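Local coordinates for protein DNA polymerase (Pyrobaculum calidifontis, PDB 5MDN) that probably catalyses DNA synthesis, adding deoxyribonucleotides from their triphosphates to a growing DNA strand as a metal-dependent family B polymerase, at residues Y43-K48 with T79-V84; D107-D112 with G386-N391. All coordinates share one frame; numbering follows the deposited sequence.

Interaction 1: residues Y43-K48 with T79-V84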
# COMPACT_ATOMS: atom_id res chain seq x y z
N TYR A 43 0.84 -30.14 4.32
CA TYR A 43 -0.16 -31.19 4.48
C TYR A 43 -0.45 -31.87 3.14
O TYR A 43 -0.31 -31.27 2.07
CB TYR A 43 -1.46 -30.65 5.06
CG TYR A 43 -1.32 -30.01 6.42
CD1 TYR A 43 -0.97 -30.77 7.54
CD2 TYR A 43 -1.55 -28.65 6.60
CE1 TYR A 43 -0.85 -30.18 8.79
CE2 TYR A 43 -1.43 -28.06 7.85
CZ TYR A 43 -1.08 -28.83 8.93
OH TYR A 43 -0.96 -28.25 10.17
N ALA A 44 -0.85 -33.13 3.22
CA ALA A 44 -1.25 -33.91 2.06
C ALA A 44 -2.54 -34.64 2.41
O ALA A 44 -2.56 -35.43 3.37
CB ALA A 44 -0.16 -34.90 1.65
N LYS A 45 -3.60 -34.40 1.65
CA LYS A 45 -4.91 -34.97 1.96
C LYS A 45 -4.99 -36.38 1.39
O LYS A 45 -5.02 -36.58 0.17
CB LYS A 45 -6.02 -34.06 1.42
CG LYS A 45 -7.39 -34.33 2.03
CD LYS A 45 -8.45 -33.37 1.51
CE LYS A 45 -8.54 -33.35 -0.01
NZ LYS A 45 -9.51 -32.30 -0.45
N CYS A 46 -5.04 -37.37 2.29
CA CYS A 46 -4.96 -38.77 1.93
C CYS A 46 -6.34 -39.41 1.83
O CYS A 46 -7.23 -39.14 2.65
CB CYS A 46 -4.13 -39.53 2.96
SG CYS A 46 -4.74 -39.35 4.64
N ASP A 47 -6.51 -40.26 0.82
CA ASP A 47 -7.65 -41.18 0.79
C ASP A 47 -7.36 -42.45 1.57
O ASP A 47 -8.24 -42.96 2.27
CB ASP A 47 -8.03 -41.49 -0.66
CG ASP A 47 -6.90 -42.12 -1.46
OD1 ASP A 47 -6.02 -42.78 -0.86
OD2 ASP A 47 -6.90 -41.96 -2.70
N LYS A 48 -6.14 -42.99 1.46
CA LYS A 48 -5.63 -44.00 2.38
C LYS A 48 -4.37 -43.45 3.02
O LYS A 48 -3.51 -42.89 2.33
CB LYS A 48 -5.34 -45.33 1.68
CG LYS A 48 -6.51 -46.31 1.64
CD LYS A 48 -7.58 -45.89 0.65
CE LYS A 48 -8.75 -46.87 0.67
NZ LYS A 48 -9.78 -46.55 -0.36
N THR A 79 -11.06 -33.68 8.46
CA THR A 79 -10.48 -34.68 7.58
C THR A 79 -9.09 -35.06 8.07
O THR A 79 -8.52 -34.40 8.95
CB THR A 79 -10.41 -34.18 6.13
OG1 THR A 79 -9.48 -33.10 6.03
CG2 THR A 79 -11.78 -33.71 5.66
N ILE A 80 -8.55 -36.13 7.49
CA ILE A 80 -7.22 -36.63 7.84
C ILE A 80 -6.22 -36.13 6.81
O ILE A 80 -6.52 -36.07 5.61
CB ILE A 80 -7.23 -38.17 7.91
CG1 ILE A 80 -8.21 -38.65 8.99
CG2 ILE A 80 -5.84 -38.72 8.18
CD1 ILE A 80 -7.72 -38.41 10.40
N PHE A 81 -5.02 -35.78 7.27
CA PHE A 81 -3.93 -35.35 6.41
C PHE A 81 -2.64 -36.06 6.79
O PHE A 81 -2.47 -36.52 7.93
CB PHE A 81 -3.69 -33.83 6.48
CG PHE A 81 -4.85 -33.00 6.02
CD1 PHE A 81 -5.04 -32.73 4.68
CD2 PHE A 81 -5.74 -32.47 6.94
CE1 PHE A 81 -6.09 -31.95 4.26
CE2 PHE A 81 -6.80 -31.69 6.52
CZ PHE A 81 -6.98 -31.43 5.18
N LEU A 82 -1.73 -36.15 5.82
CA LEU A 82 -0.34 -36.45 6.09
C LEU A 82 0.42 -35.13 6.25
O LEU A 82 0.39 -34.28 5.36
CB LEU A 82 0.27 -37.29 4.97
CG LEU A 82 -0.31 -38.68 4.72
CD1 LEU A 82 0.54 -39.43 3.70
CD2 LEU A 82 -0.43 -39.46 6.01
N LYS A 83 1.10 -34.97 7.38
CA LYS A 83 1.92 -33.79 7.64
C LYS A 83 3.36 -34.12 7.27
O LYS A 83 4.12 -34.65 8.08
CB LYS A 83 1.78 -33.33 9.08
CG LYS A 83 2.57 -32.07 9.41
CD LYS A 83 2.63 -31.81 10.90
CE LYS A 83 3.25 -30.45 11.19
NZ LYS A 83 3.54 -30.26 12.64
N VAL A 84 3.73 -33.80 6.04
CA VAL A 84 5.09 -34.06 5.55
C VAL A 84 6.00 -32.96 6.06
O VAL A 84 5.75 -31.77 5.84
CB VAL A 84 5.12 -34.14 4.02
CG1 VAL A 84 6.54 -34.37 3.53
CG2 VAL A 84 4.18 -35.23 3.52
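The carbonyl oxygen Leu82 O is gripped by one good hydrogen bond, from Ala44 N at 2.7 Å, and two lesser approaches. Tyr43 CA makes a CA-H...O contact with Leu82 O at 3.3 Å, and Val84 N adds a weak bond. Ala44 and Leu82 lie on the two central strands, 41-46 and 77-86, of a four-stranded antiparallel sheet. Its beta-alpha-beta-beta-alpha-beta sequence and its spatial order 64-74, 77-86, 41-46, 105-109 (second, third, first, fourth along the chain) identify a ferredoxin-like fold. Ala44 and Leu82 form an antiparallel hydrogen-bonded pair. The return bond, Leu82 N to Ala44 O at 2.7 Å, is the straighter (169° at hydrogen against 137°), and both lie in the acceptor's carbonyl plane. On the face of Ala44 and Leu82 the two CB atoms pack together, and Leu82 also reaches Ala54 of helix 51-58. The other face holds Tyr43, Lys45, Phe81 and Lys83. Lys83, with CG anti to the backbone N, runs beside the Tyr43 ring in the same direction, its CG 4.0 Å from Tyr43 CE1. The Tyr43 and Phe81 rings are oblique, planes at 47°. Lys45 CG lies 3.5 Å from Phe81 CE1, the two side chains side by side, before the lysine bends at chi3 and carries NZ to Tyr109 OH on strand 105-109. At the strand's end Cys46 SG, placed between its own backbone N and carbonyl carbon, rests 3.8 Å from Ile80 CG2.

Interaction 2: residues D107-D112 with G386-N391; sequences DVYEAD and GEVAPN
Edge strand 105-109 of the ferredoxin-like sheet, with the turn beyond it, meets the loop that leaves helix 370-384, joining the N-terminal part of the chain to the polymerase part. The helix closes in a Schellman motif at Gly386, and the loop then runs across the strand end, the two directions 108° apart, so the contact rests on separate bonds and not on strand pairing. One bond is Ala389 N to Glu110 OE2, 2.9 Å and fairly straight (159° at hydrogen). It uses the anti lone pair of OE2, and the extended Glu110 side chain brings the carboxylate across to the loop. The other carboxylate oxygen, OE1, makes a salt bridge with Arg118, which probably helps keep the group charged in these buried surroundings. At the far end Asn391 ND2 donates to Val108 O, also at 2.9 Å, nearly along the C=O axis and close to the amide plane. That amide crosses the Tyr109 side chain with its plane only 13° from the ring plane, Asn391 ND2 lying 3.3 Å from Tyr109 CD1. Asp107 OD1 accepts its neighbour's amide, Val108 N. Val388 CG1 packs against Tyr109 CB at 3.7 Å, the two side chains crossing at about a right angle. Ala389 and Pro390 lie against Trp525, and the Val108 side chain packs on Ala99 and Leu100 of helix 92-100.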
# COMPACT_ATOMS: atom_id res chain seq x y z
N ASP A 107 -4.48 -34.22 -2.85
CA ASP A 107 -4.14 -32.80 -2.96
C ASP A 107 -3.20 -32.42 -1.82
O ASP A 107 -3.17 -33.07 -0.78
CB ASP A 107 -5.39 -31.93 -2.95
CG ASP A 107 -5.24 -30.68 -3.81
OD1 ASP A 107 -4.10 -30.21 -3.97
OD2 ASP A 107 -6.27 -30.18 -4.31
N VAL A 108 -2.46 -31.33 -2.03
CA VAL A 108 -1.49 -30.84 -1.07
C VAL A 108 -1.85 -29.41 -0.69
O VAL A 108 -2.38 -28.65 -1.50
CB VAL A 108 -0.04 -30.91 -1.62
CG1 VAL A 108 0.39 -32.36 -1.79
CG2 VAL A 108 0.06 -30.16 -2.94
N TYR A 109 -1.57 -29.05 0.56
CA TYR A 109 -2.04 -27.79 1.11
C TYR A 109 -0.96 -27.14 1.98
O TYR A 109 -0.17 -27.83 2.63
CB TYR A 109 -3.32 -27.98 1.93
CG TYR A 109 -4.49 -28.48 1.11
CD1 TYR A 109 -5.21 -27.61 0.30
CD2 TYR A 109 -4.85 -29.82 1.13
CE1 TYR A 109 -6.27 -28.07 -0.46
CE2 TYR A 109 -5.92 -30.28 0.38
CZ TYR A 109 -6.62 -29.40 -0.41
OH TYR A 109 -7.68 -29.85 -1.17
N GLU A 110 -0.95 -25.81 1.96
CA GLU A 110 -0.05 -24.99 2.79
C GLU A 110 1.42 -25.29 2.52
O GLU A 110 2.26 -25.22 3.43
CB GLU A 110 -0.36 -25.16 4.28
CG GLU A 110 -1.79 -24.84 4.67
CD GLU A 110 -1.97 -24.71 6.17
OE1 GLU A 110 -0.95 -24.67 6.89
OE2 GLU A 110 -3.13 -24.63 6.62
N ALA A 111 1.76 -25.61 1.28
CA ALA A 111 3.15 -25.85 0.90
C ALA A 111 3.90 -24.58 0.52
O ALA A 111 5.13 -24.62 0.41
CB ALA A 111 3.21 -26.85 -0.25
N ASP A 112 3.20 -23.47 0.29
CA ASP A 112 3.80 -22.24 -0.20
C ASP A 112 3.83 -21.13 0.85
O ASP A 112 3.80 -19.95 0.51
CB ASP A 112 3.08 -21.75 -1.45
CG ASP A 112 1.62 -21.44 -1.19
OD1 ASP A 112 1.01 -22.11 -0.34
OD2 ASP A 112 1.09 -20.51 -1.84
N GLY A 386 -7.57 -24.65 14.00
CA GLY A 386 -7.38 -25.99 13.50
C GLY A 386 -7.85 -26.21 12.09
O GLY A 386 -8.24 -27.34 11.74
N GLU A 387 -7.83 -25.18 11.25
CA GLU A 387 -8.33 -25.25 9.89
C GLU A 387 -7.17 -25.23 8.91
O GLU A 387 -6.30 -24.36 8.98
CB GLU A 387 -9.28 -24.08 9.59
CG GLU A 387 -10.31 -24.38 8.52
CD GLU A 387 -11.66 -24.73 9.11
OE1 GLU A 387 -11.94 -24.30 10.25
OE2 GLU A 387 -12.44 -25.44 8.44
N VAL A 388 -7.17 -26.20 7.99
CA VAL A 388 -6.20 -26.21 6.90
C VAL A 388 -6.63 -25.20 5.85
O VAL A 388 -7.81 -25.08 5.52
CB VAL A 388 -6.07 -27.63 6.31
CG1 VAL A 388 -5.44 -27.60 4.93
CG2 VAL A 388 -5.25 -28.51 7.25
N ALA A 389 -5.66 -24.46 5.31
CA ALA A 389 -5.96 -23.40 4.36
C ALA A 389 -6.14 -23.97 2.96
O ALA A 389 -5.40 -24.86 2.54
CB ALA A 389 -4.84 -22.36 4.36
N PRO A 390 -7.13 -23.47 2.21
CA PRO A 390 -7.25 -23.85 0.79
C PRO A 390 -6.08 -23.34 -0.04
O PRO A 390 -5.14 -22.73 0.50
CB PRO A 390 -8.57 -23.21 0.36
CG PRO A 390 -9.30 -22.90 1.63
CD PRO A 390 -8.25 -22.63 2.66
N ASN A 391 -6.12 -23.56 -1.35
CA ASN A 391 -5.03 -23.21 -2.25
C ASN A 391 -5.38 -21.99 -3.09
O ASN A 391 -6.53 -21.57 -3.18
CB ASN A 391 -4.67 -24.40 -3.14
CG ASN A 391 -3.96 -25.50 -2.39
OD1 ASN A 391 -3.13 -25.23 -1.51
ND2 ASN A 391 -4.26 -26.74 -2.73

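In the fold
The two interactions lie on one antiparallel sheet, centres about 10 Å apart. In its order 64-74, 77-86, 41-46, 105-109, interaction 1 pairs the two middle strands and interaction 2 begins at the outer strand. Backbone bonds join them: Lys45 N lies 2.8 Å from Asp107 O, and Tyr43 O lies 3.0 Å from Tyr109 N. Along the chain they come in series, but interaction 2 closes only after 273 intervening residues. Val388 of the 386-391 loop packs on Phe81 and Tyr43, on the face turned from helix 51-58. The ferredoxin-like unit is thus docked directly onto the polymerase part, away from the metal sites.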